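Side-chain contact in Can2 (Sulfobacillus thermosulfidooxidans, PDB 7BDV), which binds the second messenger cyclic tetra-adenylate and acts as a dual-specificity nuclease that strengthens type III CRISPR defence: residues A337-C342 with I347-Q352. Sequence-based numbering, arbitrary orientation.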
ATOM      1  N   ALA A 337     -12.080  15.926   2.409  1.00 50.53           N
ATOM      2  CA  ALA A 337     -12.025  14.603   1.757  1.00 49.35           C
ATOM      3  C   ALA A 337     -10.563  14.176   1.563  1.00 48.43           C
ATOM      4  O   ALA A 337     -10.252  12.998   1.824  1.00 49.57           O
ATOM      5  CB  ALA A 337     -12.764  14.684   0.451  1.00 48.93           C
ATOM      6  N   ALA A 338      -9.703  15.079   1.105  1.00 46.04           N
ATOM      7  CA  ALA A 338      -8.268  14.810   0.849  1.00 48.84           C
ATOM      8  C   ALA A 338      -7.592  14.475   2.177  1.00 42.55           C
ATOM      9  O   ALA A 338      -6.788  13.511   2.206  1.00 44.07           O
ATOM     10  CB  ALA A 338      -7.604  15.986   0.169  1.00 51.45           C
ATOM     11  N   LYS A 339      -7.948  15.200   3.248  1.00 42.94           N
ATOM     12  CA  LYS A 339      -7.396  14.986   4.611  1.00 43.18           C
ATOM     13  C   LYS A 339      -7.876  13.633   5.137  1.00 41.61           C
ATOM     14  O   LYS A 339      -7.063  12.895   5.750  1.00 37.60           O
ATOM     15  CB  LYS A 339      -7.757  16.140   5.556  1.00 52.32           C
ATOM     16  CG  LYS A 339      -6.905  17.397   5.401  1.00 50.73           C
ATOM     17  CD  LYS A 339      -7.490  18.620   6.053  1.00 54.40           C
ATOM     18  CE  LYS A 339      -6.525  19.784   6.084  1.00 59.99           C
ATOM     19  NZ  LYS A 339      -7.238  21.055   6.345  1.00 62.89           N
ATOM     20  N   LYS A 340      -9.143  13.291   4.899  1.00 37.96           N
ATOM     21  CA  LYS A 340      -9.718  12.007   5.358  1.00 39.91           C
ATOM     22  C   LYS A 340      -9.027  10.839   4.628  1.00 41.42           C
ATOM     23  O   LYS A 340      -8.756   9.814   5.290  1.00 43.34           O
ATOM     24  CB  LYS A 340     -11.241  12.029   5.194  1.00 45.09           C
ATOM     25  CG  LYS A 340     -11.979  12.700   6.355  1.00 47.00           C
ATOM     26  CD  LYS A 340     -13.378  13.239   6.014  1.00 53.94           C
ATOM     27  N   ARG A 341      -8.727  10.966   3.334  1.00 41.52           N
ATOM     28  CA  ARG A 341      -8.051   9.872   2.582  1.00 42.86           C
ATOM     29  C   ARG A 341      -6.634   9.692   3.147  1.00 45.52           C
ATOM     30  O   ARG A 341      -6.211   8.521   3.370  1.00 52.63           O
ATOM     31  CB  ARG A 341      -8.045  10.117   1.071  1.00 45.44           C
ATOM     32  CG  ARG A 341      -7.440   8.945   0.299  1.00 51.25           C
ATOM     33  CD  ARG A 341      -7.784   8.961  -1.174  1.00 59.39           C
ATOM     34  NE  ARG A 341      -9.217   8.848  -1.424  1.00 61.47           N
ATOM     35  CZ  ARG A 341      -9.913   7.713  -1.532  1.00 58.44           C
ATOM     36  NH1 ARG A 341      -9.328   6.530  -1.408  1.00 56.13           N
ATOM     37  NH2 ARG A 341     -11.211   7.778  -1.766  1.00 57.81           N
ATOM     38  N   CYS A 342      -5.932  10.795   3.406  1.00 46.53           N
ATOM     39  CA  CYS A 342      -4.595  10.771   4.038  1.00 50.02           C
ATOM     40  C   CYS A 342      -4.641  10.026   5.374  1.00 47.55           C
ATOM     41  O   CYS A 342      -3.803   9.117   5.579  1.00 42.53           O
ATOM     42  CB  CYS A 342      -4.054  12.182   4.221  1.00 47.37           C
ATOM     43  SG  CYS A 342      -3.561  12.914   2.654  1.00 43.12           S
ATOM     44  N   ILE A 347      -1.104   8.582   5.983  1.00 41.91           N
ATOM     45  CA  ILE A 347      -0.256   9.697   5.471  1.00 42.54           C
ATOM     46  C   ILE A 347      -0.490  10.902   6.376  1.00 43.48           C
ATOM     47  O   ILE A 347      -1.627  11.387   6.429  1.00 31.49           O
ATOM     48  CB  ILE A 347      -0.589   9.988   4.003  1.00 42.83           C
ATOM     49  CG1 ILE A 347      -0.357   8.758   3.122  1.00 40.00           C
ATOM     50  CG2 ILE A 347       0.147  11.210   3.493  1.00 45.33           C
ATOM     51  CD1 ILE A 347      -0.838   8.915   1.716  1.00 41.69           C
ATOM     52  N   TYR A 348       0.548  11.368   7.062  1.00 35.60           N
ATOM     53  CA  TYR A 348       0.470  12.629   7.846  1.00 42.85           C
ATOM     54  C   TYR A 348       0.217  13.799   6.897  1.00 38.64           C
ATOM     55  O   TYR A 348       0.776  13.824   5.772  1.00 33.80           O
ATOM     56  CB  TYR A 348       1.696  12.797   8.739  1.00 49.07           C
ATOM     57  CG  TYR A 348       1.536  12.109  10.070  1.00 57.99           C
ATOM     58  CD1 TYR A 348       1.536  10.720  10.169  1.00 64.07           C
ATOM     59  CD2 TYR A 348       1.393  12.839  11.237  1.00 63.97           C
ATOM     60  CE1 TYR A 348       1.391  10.082  11.387  1.00 66.55           C
ATOM     61  CE2 TYR A 348       1.259  12.215  12.468  1.00 66.07           C
ATOM     62  CZ  TYR A 348       1.260  10.830  12.543  1.00 69.55           C
ATOM     63  OH  TYR A 348       1.136  10.175  13.737  1.00 77.57           O
ATOM     64  N   VAL A 349      -0.661  14.721   7.281  1.00 36.69           N
ATOM     65  CA  VAL A 349      -1.041  15.833   6.363  1.00 38.75           C
ATOM     66  C   VAL A 349      -0.893  17.178   7.084  1.00 39.35           C
ATOM     67  O   VAL A 349      -1.337  17.317   8.233  1.00 40.54           O
ATOM     68  CB  VAL A 349      -2.419  15.618   5.693  1.00 39.28           C
ATOM     69  CG1 VAL A 349      -3.553  15.384   6.678  1.00 44.76           C
ATOM     70  CG2 VAL A 349      -2.731  16.762   4.751  1.00 45.91           C
ATOM     71  N   SER A 350      -0.198  18.115   6.443  1.00 38.94           N
ATOM     72  CA  SER A 350      -0.038  19.531   6.859  1.00 45.53           C
ATOM     73  C   SER A 350      -0.413  20.456   5.709  1.00 46.57           C
ATOM     74  O   SER A 350       0.277  20.387   4.649  1.00 44.05           O
ATOM     75  CB  SER A 350       1.363  19.816   7.301  1.00 52.82           C
ATOM     76  OG  SER A 350       1.420  21.119   7.852  1.00 59.63           O
ATOM     77  N   ASP A 351      -1.423  21.315   5.913  1.00 43.14           N
ATOM     78  CA  ASP A 351      -1.810  22.353   4.928  1.00 39.58           C
ATOM     79  C   ASP A 351      -1.648  23.761   5.524  1.00 41.03           C
ATOM     80  O   ASP A 351      -2.223  24.686   4.937  1.00 37.36           O
ATOM     81  CB  ASP A 351      -3.223  22.085   4.425  1.00 48.62           C
ATOM     82  CG  ASP A 351      -4.328  22.402   5.418  1.00 55.58           C
ATOM     83  OD1 ASP A 351      -4.031  22.447   6.633  1.00 52.19           O
ATOM     84  OD2 ASP A 351      -5.479  22.602   4.956  1.00 64.91           O
ATOM     85  N   GLN A 352      -0.913  23.902   6.638  1.00 38.83           N
ATOM     86  CA  GLN A 352      -0.770  25.162   7.419  1.00 38.97           C
ATOM     87  C   GLN A 352       0.712  25.310   7.734  1.00 37.66           C
ATOM     88  O   GLN A 352       1.192  24.798   8.730  1.00 33.32           O
ATOM     89  CB  GLN A 352      -1.593  25.200   8.713  1.00 34.06           C
TER
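C342 and I347, whose CA atoms are the nearest pair across the two segments, stand on either side of the short connection that turns the chain from helix to strand; the axes of helix segment 337-342 and strand 347-350 approach to 8.1 Å and run roughly antiparallel, 149° between their directions. The turn is closed by a backbone hydrogen bond from I347 N to C342 O, 2.8 Å long and fairly straight at 160°, with the donor tilted from the carbonyl plane. C342, small and apolar, suits this close approach: its CB lies 3.4 Å from I347 O and 4.1 Å from V349 CG1. Branched I347 and V349 are at home in a strand. V349 turns CG1 between its backbone N and carbonyl carbon (chi1 55°), where it meets both C342 CB and K339 CG. K339, its chain extended beyond CG, crosses V349 at about a right angle, pairing aliphatic carbon with the valine while carrying its ammonium on to the more open end. There K339 NZ forms a salt bridge of 2.7 Å with D351 OD2, coming from above the carboxylate plane. The same oxygen also accepts a hydrogen bond from L334 N, so two bonds grip it and tie the residue just after the strand to the helix and to the loop before it. I309 of helix 306-320 also packs on C342. This is the second half of a beta-alpha-beta crossover, linking parallel strands 325-329 and 347-350 within the Card1-like endonuclease domain of the PDDEXK clan.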